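Long-range contacts in acetylxylan esterase A (Aspergillus awamori, PDB 5X6S), which removes acetyl side groups from the backbone of acetylated xylans and xylo-oligosaccharides, as a secreted serine esterase of carbohydrate esterase family 1: residues Y142-F150 / L205-Q216; R193-T204 / S248-H259. All coordinates share one frame; numbering follows the deposited sequence.

Contact 1 (Y142-F150 / L205-Q216); sequences YSGVSAGCF and LYPQNYYETCKQ. With NAG (2-acetamido-2-deoxy-beta-D-glucopyranose), chain C.
Ser-146 and Thr-213 bring the two backbones to within 4.4 Å (CA to CA), where the irregular loop 142-150 runs along helix 208-221 and folds into a type II turn, Ser-146 to Cys-149. The Gln-216 side-chain amide pairs with both the N-H and the carbonyl of Ala-147: Ala-147 N donates to Gln-216 OE1 at 2.7 Å, and Gln-216 NE2 returns a nearly straight bond (172°) to Ala-147 O. Both acceptors are met on a lone pair in the carbonyl plane, which fixes the rotation of the Gln-216 amide; with CG opposite the backbone N (chi1 177°), the extended chain carries it to the loop. Two turns earlier on the helix, Val-145 CG1 lies alongside the Asn-209 amide, 3.8 Å from Asn-209 CG. Asn-209 OD1 accepts from a water that also takes the N-H of Ser-146, while its ND2 donates to Cys-164 O. Leu-205 CD1 packs on Ser-143 O and Gly-144 CA. The N-acetylglucosamine O6 donates to Cys-149 O at 2.8 Å, and Cys-149 is disulfide-bonded to Cys-164. The contact pins the loop after strand 138-142 of this alpha/beta-hydrolase sheet to the helix following strand 193-199, the loop being flanked by helix 120-131 (Met-123) and helix 173-182 (Trp-176).

Contact 2 (R193-T204 / S248-H259); sequences RMQIYHGSIDTT and SLQGIFATGVGH
Gln-195 and Gln-250 lie side by side, amide planes 60° apart, on strands 193-199 and 249-254, whose axes run parallel within 13° and whose bridges continue from Met-194/Leu-249 to Gly-199/Ala-254. Gln-195 NE2 donates to Gln-250 OE1 at 3.0 Å from above the acceptor's carbonyl plane, and Gln-195 OE1 is hydrogen-bonded to Thr-140 OG1. On the same sheet face, Ile-252 CD1 sits over the face of the Tyr-197 ring, 3.8 Å from its centroid, a CH-pi contact. The other face carries Phe-253, whose CE2 comes to 3.4 Å from Ser-200 CB. Ser-200 OG stands between its own N and carbonyl carbon (chi1 72°), from where it accepts the N-H of Gly-256 and ties the two turns together. Past the strands, His-259 ND1 donates to the syn lone pair of Asp-202 OD2 at 2.8 Å, the oxygen lying at the ring edge in its plane. Thr-204 CB covers one face of this imidazole, 3.6 Å from His-259 CG. Asp-202 OD1 accepts from Thr-204 N in an Asx turn and from Leu-205 N, while a water bridges Asp-202 OD2, Gly-199 N and Gly-258 O. With His-259 NE2 hydrogen-bonded to Ser-119 OG, the proposed charge-relay serine, the geometry is consistent with a Ser-His-Asp triad, its carboxylate oriented by backbone donors.

In the fold
Contact 1 is buried throughout, whereas contact 2 is only partly buried and has exposed residues in its turns. Their segments alternate along the chain: strand 193-199 of contact 2 leads through Asp-202 into the 205-216 segment of contact 1, and helix 208-221 packs on the sheet, with Tyr-210 touching Ile-196 and His-198. Two probable hydrogen bonds join them, Leu-205 O with His-198 NE2 and Ser-143 N with Tyr-197 O, and their centres are 9 Å apart. Contact 2 relies on a ladder of backbone bonds within the alpha/beta-hydrolase sheet; contact 1 depends on side-chain amides reaching a loop. Leu-205 and His-259 touch, bringing both contacts to the surroundings of Ser-119.

Contact 1 (Y142-F150 / L205-Q216)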
loop_
_atom_site.group_PDB
_atom_site.type_symbol
_atom_site.label_atom_id
_atom_site.label_comp_id
_atom_site.label_asym_id
_atom_site.label_seq_id
_atom_site.Cartn_x
_atom_site.Cartn_y
_atom_site.Cartn_z
ATOM N N TYR A 142 -21.825 1.768 -4.135
ATOM C CA TYR A 142 -23.279 2.074 -4.149
ATOM C C TYR A 142 -23.896 1.864 -5.547
ATOM O O TYR A 142 -23.905 2.768 -6.401
ATOM C CB TYR A 142 -23.594 3.491 -3.608
ATOM C CG TYR A 142 -23.389 3.617 -2.143
ATOM C CD1 TYR A 142 -24.326 3.073 -1.242
ATOM C CD2 TYR A 142 -22.262 4.247 -1.610
ATOM C CE1 TYR A 142 -24.128 3.143 0.113
ATOM C CE2 TYR A 142 -22.071 4.330 -0.199
ATOM C CZ TYR A 142 -23.025 3.794 0.634
ATOM O OH TYR A 142 -22.908 3.846 1.982
ATOM N N SER A 143 -24.428 0.648 -5.786
ATOM C CA SER A 143 -25.160 0.375 -7.056
ATOM C C SER A 143 -24.297 0.529 -8.297
ATOM O O SER A 143 -24.457 1.477 -9.084
ATOM C CB SER A 143 -26.408 1.257 -7.176
ATOM O OG SER A 143 -27.192 1.219 -5.979
ATOM N N GLY A 144 -23.347 -0.379 -8.459
ATOM C CA GLY A 144 -22.485 -0.383 -9.625
ATOM C C GLY A 144 -22.603 -1.704 -10.404
ATOM O O GLY A 144 -23.610 -2.421 -10.304
ATOM N N VAL A 145 -21.562 -2.016 -11.161
ATOM C CA VAL A 145 -21.408 -3.320 -11.841
ATOM C C VAL A 145 -19.989 -3.778 -11.575
ATOM O O VAL A 145 -19.144 -2.967 -11.198
ATOM C CB VAL A 145 -21.703 -3.286 -13.354
ATOM C CG1 VAL A 145 -23.071 -2.692 -13.636
ATOM C CG2 VAL A 145 -20.623 -2.552 -14.132
ATOM N N SER A 146 -19.753 -5.088 -11.725
ATOM C CA SER A 146 -18.468 -5.723 -11.389
ATOM C C SER A 146 -17.353 -5.118 -12.272
ATOM O O SER A 146 -17.635 -4.559 -13.319
ATOM C CB SER A 146 -18.551 -7.240 -11.581
ATOM O OG SER A 146 -18.907 -7.525 -12.937
ATOM N N ALA A 147 -16.110 -5.219 -11.809
ATOM C CA ALA A 147 -14.999 -4.710 -12.580
ATOM C C ALA A 147 -14.906 -5.518 -13.872
ATOM O O ALA A 147 -14.798 -6.759 -13.857
ATOM C CB ALA A 147 -13.685 -4.803 -11.785
ATOM N N GLY A 148 -14.989 -4.820 -14.984
ATOM C CA GLY A 148 -14.890 -5.412 -16.302
ATOM C C GLY A 148 -16.230 -5.831 -16.866
ATOM O O GLY A 148 -16.277 -6.302 -17.967
ATOM N N CYS A 149 -17.324 -5.615 -16.134
ATOM C CA CYS A 149 -18.671 -5.825 -16.687
ATOM C C CYS A 149 -18.994 -4.841 -17.814
ATOM O O CYS A 149 -19.774 -5.150 -18.730
ATOM C CB CYS A 149 -19.708 -5.776 -15.552
ATOM S SG CYS A 149 -21.357 -6.484 -15.937
ATOM N N PHE A 150 -18.389 -3.640 -17.776
ATOM C CA PHE A 150 -18.600 -2.664 -18.839
ATOM C C PHE A 150 -17.524 -2.707 -19.901
ATOM O O PHE A 150 -17.491 -1.841 -20.787
ATOM C CB PHE A 150 -18.769 -1.219 -18.311
ATOM C CG PHE A 150 -20.201 -0.749 -18.228
ATOM C CD1 PHE A 150 -21.228 -1.614 -17.802
ATOM C CD2 PHE A 150 -20.531 0.572 -18.540
ATOM C CE1 PHE A 150 -22.537 -1.162 -17.692
ATOM C CE2 PHE A 150 -21.840 1.039 -18.412
ATOM C CZ PHE A 150 -22.855 0.152 -17.993
ATOM N N LEU A 205 -29.219 -0.403 -13.312
ATOM C CA LEU A 205 -28.235 -1.466 -13.172
ATOM C C LEU A 205 -28.908 -2.602 -12.423
ATOM O O LEU A 205 -29.045 -2.582 -11.179
ATOM C CB LEU A 205 -26.959 -1.005 -12.439
ATOM C CG LEU A 205 -26.279 0.245 -13.030
ATOM C CD1 LEU A 205 -25.033 0.584 -12.267
ATOM C CD2 LEU A 205 -26.013 0.079 -14.525
ATOM N N TYR A 206 -29.329 -3.608 -13.203
ATOM C CA TYR A 206 -30.174 -4.677 -12.682
ATOM C C TYR A 206 -29.492 -5.448 -11.570
ATOM O O TYR A 206 -28.262 -5.623 -11.566
ATOM C CB TYR A 206 -30.727 -5.572 -13.830
ATOM C CG TYR A 206 -31.948 -4.951 -14.499
ATOM C CD1 TYR A 206 -31.820 -3.912 -15.419
ATOM C CD2 TYR A 206 -33.243 -5.381 -14.161
ATOM C CE1 TYR A 206 -32.938 -3.308 -16.009
ATOM C CE2 TYR A 206 -34.365 -4.804 -14.738
ATOM C CZ TYR A 206 -34.199 -3.754 -15.659
ATOM O OH TYR A 206 -35.295 -3.163 -16.235
ATOM N N PRO A 207 -30.290 -5.924 -10.585
ATOM C CA PRO A 207 -29.732 -6.476 -9.360
ATOM C C PRO A 207 -28.868 -7.724 -9.534
ATOM O O PRO A 207 -28.169 -8.125 -8.587
ATOM C CB PRO A 207 -30.987 -6.801 -8.495
ATOM C CG PRO A 207 -32.155 -6.606 -9.364
ATOM C CD PRO A 207 -31.769 -5.857 -10.586
ATOM N N GLN A 208 -28.937 -8.368 -10.698
ATOM C CA GLN A 208 -28.030 -9.490 -10.993
ATOM C C GLN A 208 -26.548 -9.054 -10.796
ATOM O O GLN A 208 -25.708 -9.826 -10.254
ATOM C CB GLN A 208 -28.221 -10.040 -12.434
ATOM C CG GLN A 208 -27.356 -11.290 -12.682
ATOM C CD GLN A 208 -27.784 -12.436 -11.824
ATOM O OE1 GLN A 208 -28.981 -12.677 -11.690
ATOM N NE2 GLN A 208 -26.857 -13.127 -11.230
ATOM N N ASN A 209 -26.289 -7.804 -11.188
ATOM C CA ASN A 209 -24.990 -7.177 -11.029
ATOM C C ASN A 209 -24.513 -7.131 -9.619
ATOM O O ASN A 209 -23.316 -7.180 -9.368
ATOM C CB ASN A 209 -24.999 -5.781 -11.638
ATOM C CG ASN A 209 -25.122 -5.814 -13.129
ATOM O OD1 ASN A 209 -24.288 -6.424 -13.819
ATOM N ND2 ASN A 209 -26.123 -5.114 -13.652
ATOM N N TYR A 210 -25.422 -7.085 -8.641
ATOM C CA TYR A 210 -24.983 -7.228 -7.278
ATOM C C TYR A 210 -24.358 -8.575 -7.081
ATOM O O TYR A 210 -23.306 -8.716 -6.444
ATOM C CB TYR A 210 -26.166 -7.040 -6.288
ATOM C CG TYR A 210 -25.895 -7.461 -4.871
ATOM C CD1 TYR A 210 -25.215 -6.636 -3.987
ATOM C CD2 TYR A 210 -26.378 -8.679 -4.377
ATOM C CE1 TYR A 210 -24.972 -7.021 -2.700
ATOM C CE2 TYR A 210 -26.159 -9.063 -3.074
ATOM C CZ TYR A 210 -25.456 -8.245 -2.233
ATOM O OH TYR A 210 -25.216 -8.618 -0.916
ATOM N N TYR A 211 -25.019 -9.612 -7.584
ATOM C CA TYR A 211 -24.516 -10.971 -7.320
ATOM C C TYR A 211 -23.228 -11.222 -8.098
ATOM O O TYR A 211 -22.326 -11.858 -7.592
ATOM C CB TYR A 211 -25.601 -12.020 -7.652
ATOM C CG TYR A 211 -26.793 -11.861 -6.715
ATOM C CD1 TYR A 211 -26.731 -12.274 -5.399
ATOM C CD2 TYR A 211 -27.940 -11.179 -7.145
ATOM C CE1 TYR A 211 -27.838 -12.102 -4.543
ATOM C CE2 TYR A 211 -29.010 -10.980 -6.291
ATOM C CZ TYR A 211 -28.945 -11.430 -4.997
ATOM O OH TYR A 211 -30.010 -11.210 -4.143
ATOM N N GLU A 212 -23.168 -10.702 -9.316
ATOM C CA GLU A 212 -21.942 -10.816 -10.163
ATOM C C GLU A 212 -20.744 -10.143 -9.508
ATOM O O GLU A 212 -19.647 -10.628 -9.574
ATOM C CB GLU A 212 -22.195 -10.249 -11.535
ATOM C CG GLU A 212 -23.288 -11.003 -12.296
ATOM C CD GLU A 212 -23.089 -12.532 -12.225
ATOM O OE1 GLU A 212 -22.105 -13.057 -12.812
ATOM O OE2 GLU A 212 -23.911 -13.193 -11.547
ATOM N N THR A 213 -20.977 -9.039 -8.825
ATOM C CA THR A 213 -19.906 -8.330 -8.097
ATOM C C THR A 213 -19.445 -9.090 -6.868
ATOM O O THR A 213 -18.241 -9.168 -6.578
ATOM C CB THR A 213 -20.362 -6.888 -7.716
ATOM O OG1 THR A 213 -20.757 -6.160 -8.901
ATOM C CG2 THR A 213 -19.259 -6.158 -7.010
ATOM N N CYS A 214 -20.392 -9.648 -6.099
ATOM C CA CYS A 214 -20.037 -10.411 -4.930
ATOM C C CYS A 214 -19.289 -11.690 -5.326
ATOM O O CYS A 214 -18.334 -12.071 -4.656
ATOM C CB CYS A 214 -21.304 -10.736 -4.126
ATOM S SG CYS A 214 -21.992 -9.279 -3.240
ATOM N N LYS A 215 -19.721 -12.315 -6.414
ATOM C CA LYS A 215 -18.981 -13.435 -7.037
ATOM C C LYS A 215 -17.553 -13.018 -7.337
ATOM O O LYS A 215 -16.593 -13.696 -6.905
ATOM C CB LYS A 215 -19.649 -13.852 -8.338
ATOM C CG LYS A 215 -20.934 -14.692 -8.200
ATOM C CD LYS A 215 -21.581 -14.799 -9.550
ATOM C CE LYS A 215 -22.729 -15.767 -9.607
ATOM N NZ LYS A 215 -23.257 -15.772 -11.012
ATOM N N GLN A 216 -17.406 -11.911 -8.063
ATOM C CA GLN A 216 -16.068 -11.402 -8.448
ATOM C C GLN A 216 -15.130 -11.309 -7.261
ATOM O O GLN A 216 -14.045 -11.934 -7.257
ATOM C CB GLN A 216 -16.185 -10.063 -9.122
ATOM C CG GLN A 216 -14.836 -9.456 -9.483
ATOM C CD GLN A 216 -14.997 -8.323 -10.490
ATOM O OE1 GLN A 216 -15.561 -7.287 -10.174
ATOM N NE2 GLN A 216 -14.551 -8.544 -11.715
HETATM C C1 NAG C . -20.361 -6.200 -22.611
HETATM C C2 NAG C . -19.471 -6.558 -23.808
HETATM C C3 NAG C . -19.137 -8.051 -23.851
HETATM C C4 NAG C . -18.569 -8.539 -22.520
HETATM C C5 NAG C . -19.463 -8.065 -21.358
HETATM C C6 NAG C . -18.813 -8.353 -20.022
HETATM C C7 NAG C . -19.792 -5.291 -25.883
HETATM C C8 NAG C . -20.699 -5.009 -27.038
HETATM N N2 NAG C . -20.186 -6.190 -25.010
HETATM O O3 NAG C . -18.238 -8.263 -24.922
HETATM O O4 NAG C . -18.472 -9.947 -22.395
HETATM O O5 NAG C . -19.806 -6.684 -21.396
HETATM O O6 NAG C . -19.715 -7.930 -19.010
HETATM O O7 NAG C . -18.732 -4.659 -25.783
HETATM O O HOH W 1 -21.884 -6.858 -12.515
#

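Contact 2 (R193-T204 / S248-H259)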
loop_
_atom_site.group_PDB
_atom_site.type_symbol
_atom_site.label_atom_id
_atom_site.label_comp_id
_atom_site.label_asym_id
_atom_site.label_seq_id
_atom_site.Cartn_x
_atom_site.Cartn_y
_atom_site.Cartn_z
ATOM N N ARG A 193 -10.600 -4.072 1.150
ATOM C CA ARG A 193 -11.801 -4.756 1.655
ATOM C C ARG A 193 -13.015 -4.134 0.938
ATOM O O ARG A 193 -13.167 -2.911 0.944
ATOM C CB ARG A 193 -11.902 -4.576 3.148
ATOM C CG ARG A 193 -10.736 -5.095 3.940
ATOM C CD ARG A 193 -10.928 -4.806 5.452
ATOM N NE ARG A 193 -10.675 -3.396 5.828
ATOM C CZ ARG A 193 -11.626 -2.486 6.043
ATOM N NH1 ARG A 193 -12.889 -2.812 5.928
ATOM N NH2 ARG A 193 -11.299 -1.236 6.363
ATOM N N MET A 194 -13.857 -4.961 0.304
ATOM C CA MET A 194 -14.955 -4.516 -0.510
ATOM C C MET A 194 -16.306 -4.599 0.206
ATOM O O MET A 194 -16.643 -5.627 0.780
ATOM C CB MET A 194 -15.044 -5.319 -1.797
ATOM C CG MET A 194 -13.799 -5.365 -2.653
ATOM S SD MET A 194 -13.225 -3.686 -3.134
ATOM C CE MET A 194 -14.552 -3.200 -4.171
ATOM N N GLN A 195 -17.088 -3.528 0.113
ATOM C CA GLN A 195 -18.464 -3.481 0.607
ATOM C C GLN A 195 -19.344 -3.044 -0.522
ATOM O O GLN A 195 -19.169 -1.933 -1.082
ATOM C CB GLN A 195 -18.569 -2.491 1.768
ATOM C CG GLN A 195 -19.941 -2.352 2.356
ATOM C CD GLN A 195 -19.949 -1.325 3.487
ATOM O OE1 GLN A 195 -19.701 -0.118 3.262
ATOM N NE2 GLN A 195 -20.183 -1.792 4.709
ATOM N N ILE A 196 -20.300 -3.905 -0.885
ATOM C CA ILE A 196 -21.124 -3.760 -2.092
ATOM C C ILE A 196 -22.609 -3.586 -1.728
ATOM O O ILE A 196 -23.230 -4.523 -1.200
ATOM C CB ILE A 196 -20.969 -5.006 -3.010
ATOM C CG1 ILE A 196 -19.499 -5.386 -3.174
ATOM C CG2 ILE A 196 -21.751 -4.858 -4.333
ATOM C CD1 ILE A 196 -18.588 -4.320 -3.803
ATOM N N TYR A 197 -23.187 -2.415 -2.021
ATOM C CA TYR A 197 -24.612 -2.163 -1.851
ATOM C C TYR A 197 -25.335 -2.253 -3.190
ATOM O O TYR A 197 -24.820 -1.832 -4.218
ATOM C CB TYR A 197 -24.874 -0.748 -1.335
ATOM C CG TYR A 197 -24.501 -0.438 0.101
ATOM C CD1 TYR A 197 -23.191 -0.060 0.470
ATOM C CD2 TYR A 197 -25.476 -0.449 1.096
ATOM C CE1 TYR A 197 -22.888 0.284 1.800
ATOM C CE2 TYR A 197 -25.177 -0.076 2.419
ATOM C CZ TYR A 197 -23.896 0.286 2.770
ATOM O OH TYR A 197 -23.653 0.646 4.083
ATOM N N HIS A 198 -26.581 -2.705 -3.178
ATOM C CA HIS A 198 -27.406 -2.694 -4.382
ATOM C C HIS A 198 -28.872 -2.782 -3.944
ATOM O O HIS A 198 -29.169 -3.367 -2.912
ATOM C CB HIS A 198 -27.064 -3.849 -5.328
ATOM C CG HIS A 198 -27.190 -3.514 -6.784
ATOM N ND1 HIS A 198 -26.093 -3.294 -7.583
ATOM C CD2 HIS A 198 -28.273 -3.288 -7.573
ATOM C CE1 HIS A 198 -26.479 -2.936 -8.790
ATOM N NE2 HIS A 198 -27.803 -2.950 -8.819
ATOM N N GLY A 199 -29.761 -2.223 -4.753
ATOM C CA GLY A 199 -31.206 -2.290 -4.464
ATOM C C GLY A 199 -31.913 -3.352 -5.302
ATOM O O GLY A 199 -31.580 -3.538 -6.480
ATOM N N SER A 200 -32.893 -4.043 -4.698
ATOM C CA SER A 200 -33.592 -5.183 -5.341
ATOM C C SER A 200 -34.478 -4.791 -6.524
ATOM O O SER A 200 -34.849 -5.620 -7.322
ATOM C CB SER A 200 -34.426 -5.971 -4.318
ATOM O OG SER A 200 -35.561 -5.219 -3.926
ATOM N N ILE A 201 -34.814 -3.510 -6.644
ATOM C CA ILE A 201 -35.697 -3.065 -7.706
ATOM C C ILE A 201 -35.038 -2.042 -8.595
ATOM O O ILE A 201 -35.696 -1.255 -9.305
ATOM C CB ILE A 201 -37.082 -2.622 -7.156
ATOM C CG1 ILE A 201 -36.954 -1.454 -6.191
ATOM C CG2 ILE A 201 -37.759 -3.819 -6.468
ATOM C CD1 ILE A 201 -38.251 -0.662 -6.022
ATOM N N ASP A 202 -33.705 -2.098 -8.638
ATOM C CA ASP A 202 -32.933 -1.280 -9.580
ATOM C C ASP A 202 -33.236 -1.706 -11.022
ATOM O O ASP A 202 -33.017 -2.855 -11.383
ATOM C CB ASP A 202 -31.451 -1.476 -9.268
ATOM C CG ASP A 202 -30.560 -0.393 -9.865
ATOM O OD1 ASP A 202 -30.845 0.117 -10.983
ATOM O OD2 ASP A 202 -29.566 -0.059 -9.176
ATOM N N THR A 203 -33.710 -0.779 -11.842
ATOM C CA THR A 203 -33.989 -1.033 -13.240
ATOM C C THR A 203 -33.092 -0.204 -14.166
ATOM O O THR A 203 -33.410 -0.010 -15.328
ATOM C CB THR A 203 -35.495 -0.768 -13.541
ATOM O OG1 THR A 203 -35.804 0.597 -13.302
ATOM C CG2 THR A 203 -36.371 -1.633 -12.630
ATOM N N THR A 204 -31.979 0.311 -13.620
ATOM C CA THR A 204 -30.897 0.939 -14.418
ATOM C C THR A 204 -29.714 -0.028 -14.484
ATOM O O THR A 204 -29.277 -0.435 -15.564
ATOM C CB THR A 204 -30.431 2.256 -13.777
ATOM O OG1 THR A 204 -31.521 3.183 -13.769
ATOM C CG2 THR A 204 -29.276 2.853 -14.536
ATOM N N SER A 248 -12.694 -9.223 3.828
ATOM C CA SER A 248 -12.483 -8.388 2.640
ATOM C C SER A 248 -13.682 -8.329 1.713
ATOM O O SER A 248 -13.589 -7.800 0.607
ATOM C CB SER A 248 -11.225 -8.862 1.866
ATOM O OG SER A 248 -10.064 -8.704 2.680
ATOM N N LEU A 249 -14.825 -8.908 2.142
ATOM C CA LEU A 249 -16.018 -8.818 1.342
ATOM C C LEU A 249 -17.309 -8.919 2.152
ATOM O O LEU A 249 -17.565 -9.950 2.802
ATOM C CB LEU A 249 -16.069 -9.865 0.220
ATOM C CG LEU A 249 -17.317 -9.837 -0.610
ATOM C CD1 LEU A 249 -17.529 -8.545 -1.446
ATOM C CD2 LEU A 249 -17.418 -11.032 -1.541
ATOM N N GLN A 250 -18.123 -7.875 2.050
ATOM C CA GLN A 250 -19.495 -7.962 2.455
ATOM C C GLN A 250 -20.439 -7.342 1.442
ATOM O O GLN A 250 -20.071 -6.403 0.720
ATOM C CB GLN A 250 -19.685 -7.436 3.860
ATOM C CG GLN A 250 -19.534 -5.968 4.031
ATOM C CD GLN A 250 -19.735 -5.484 5.446
ATOM O OE1 GLN A 250 -20.564 -4.645 5.690
ATOM N NE2 GLN A 250 -18.930 -5.941 6.344
ATOM N N GLY A 251 -21.640 -7.894 1.348
ATOM C CA GLY A 251 -22.625 -7.399 0.418
ATOM C C GLY A 251 -23.836 -6.917 1.226
ATOM O O GLY A 251 -24.166 -7.527 2.251
ATOM N N ILE A 252 -24.478 -5.851 0.755
ATOM C CA ILE A 252 -25.658 -5.304 1.443
ATOM C C ILE A 252 -26.735 -5.149 0.385
ATOM O O ILE A 252 -26.626 -4.334 -0.527
ATOM C CB ILE A 252 -25.337 -3.974 2.207
ATOM C CG1 ILE A 252 -24.257 -4.253 3.228
ATOM C CG2 ILE A 252 -26.603 -3.408 2.864
ATOM C CD1 ILE A 252 -23.324 -3.156 3.495
ATOM N N PHE A 253 -27.756 -6.009 0.453
ATOM C CA PHE A 253 -28.838 -5.992 -0.529
ATOM C C PHE A 253 -30.042 -5.281 0.095
ATOM O O PHE A 253 -30.535 -5.724 1.139
ATOM C CB PHE A 253 -29.225 -7.421 -0.979
ATOM C CG PHE A 253 -29.974 -7.485 -2.277
ATOM C CD1 PHE A 253 -29.387 -7.057 -3.468
ATOM C CD2 PHE A 253 -31.260 -8.052 -2.336
ATOM C CE1 PHE A 253 -30.059 -7.186 -4.675
ATOM C CE2 PHE A 253 -31.960 -8.153 -3.542
ATOM C CZ PHE A 253 -31.370 -7.715 -4.724
ATOM N N ALA A 254 -30.478 -4.204 -0.561
ATOM C CA ALA A 254 -31.581 -3.336 -0.070
ATOM C C ALA A 254 -32.906 -3.658 -0.791
ATOM O O ALA A 254 -33.159 -3.228 -1.906
ATOM C CB ALA A 254 -31.216 -1.872 -0.283
ATOM N N THR A 255 -33.751 -4.448 -0.139
ATOM C CA THR A 255 -35.038 -4.795 -0.717
ATOM C C THR A 255 -35.973 -3.601 -0.769
ATOM O O THR A 255 -36.138 -2.872 0.227
ATOM C CB THR A 255 -35.700 -5.980 0.061
ATOM O OG1 THR A 255 -34.829 -7.109 -0.003
ATOM C CG2 THR A 255 -37.069 -6.338 -0.514
ATOM N N GLY A 256 -36.543 -3.401 -1.955
ATOM C CA GLY A 256 -37.458 -2.309 -2.250
ATOM C C GLY A 256 -36.813 -1.001 -2.662
ATOM O O GLY A 256 -37.508 -0.012 -2.864
ATOM N N VAL A 257 -35.474 -0.991 -2.771
ATOM C CA VAL A 257 -34.713 0.208 -3.176
ATOM C C VAL A 257 -34.244 0.052 -4.628
ATOM O O VAL A 257 -33.844 -1.050 -5.076
ATOM C CB VAL A 257 -33.506 0.460 -2.205
ATOM C CG1 VAL A 257 -32.645 1.669 -2.616
ATOM C CG2 VAL A 257 -33.979 0.599 -0.767
ATOM N N GLY A 258 -34.363 1.129 -5.383
ATOM C CA GLY A 258 -33.916 1.164 -6.760
ATOM C C GLY A 258 -32.525 1.787 -6.952
ATOM O O GLY A 258 -31.606 1.578 -6.141
ATOM N N HIS A 259 -32.398 2.507 -8.044
ATOM C CA HIS A 259 -31.144 3.142 -8.426
ATOM C C HIS A 259 -31.102 4.558 -7.912
ATOM O O HIS A 259 -31.926 5.360 -8.328
ATOM C CB HIS A 259 -31.012 3.151 -9.954
ATOM C CG HIS A 259 -29.602 3.318 -10.429
ATOM N ND1 HIS A 259 -28.643 2.337 -10.290
ATOM C CD2 HIS A 259 -28.984 4.369 -11.018
ATOM C CE1 HIS A 259 -27.494 2.776 -10.783
ATOM N NE2 HIS A 259 -27.680 3.996 -11.244
HETATM O O HOH W 2 -29.511 -0.038 -6.668
HETATM O O HOH W 3 -34.403 2.075 -10.345
#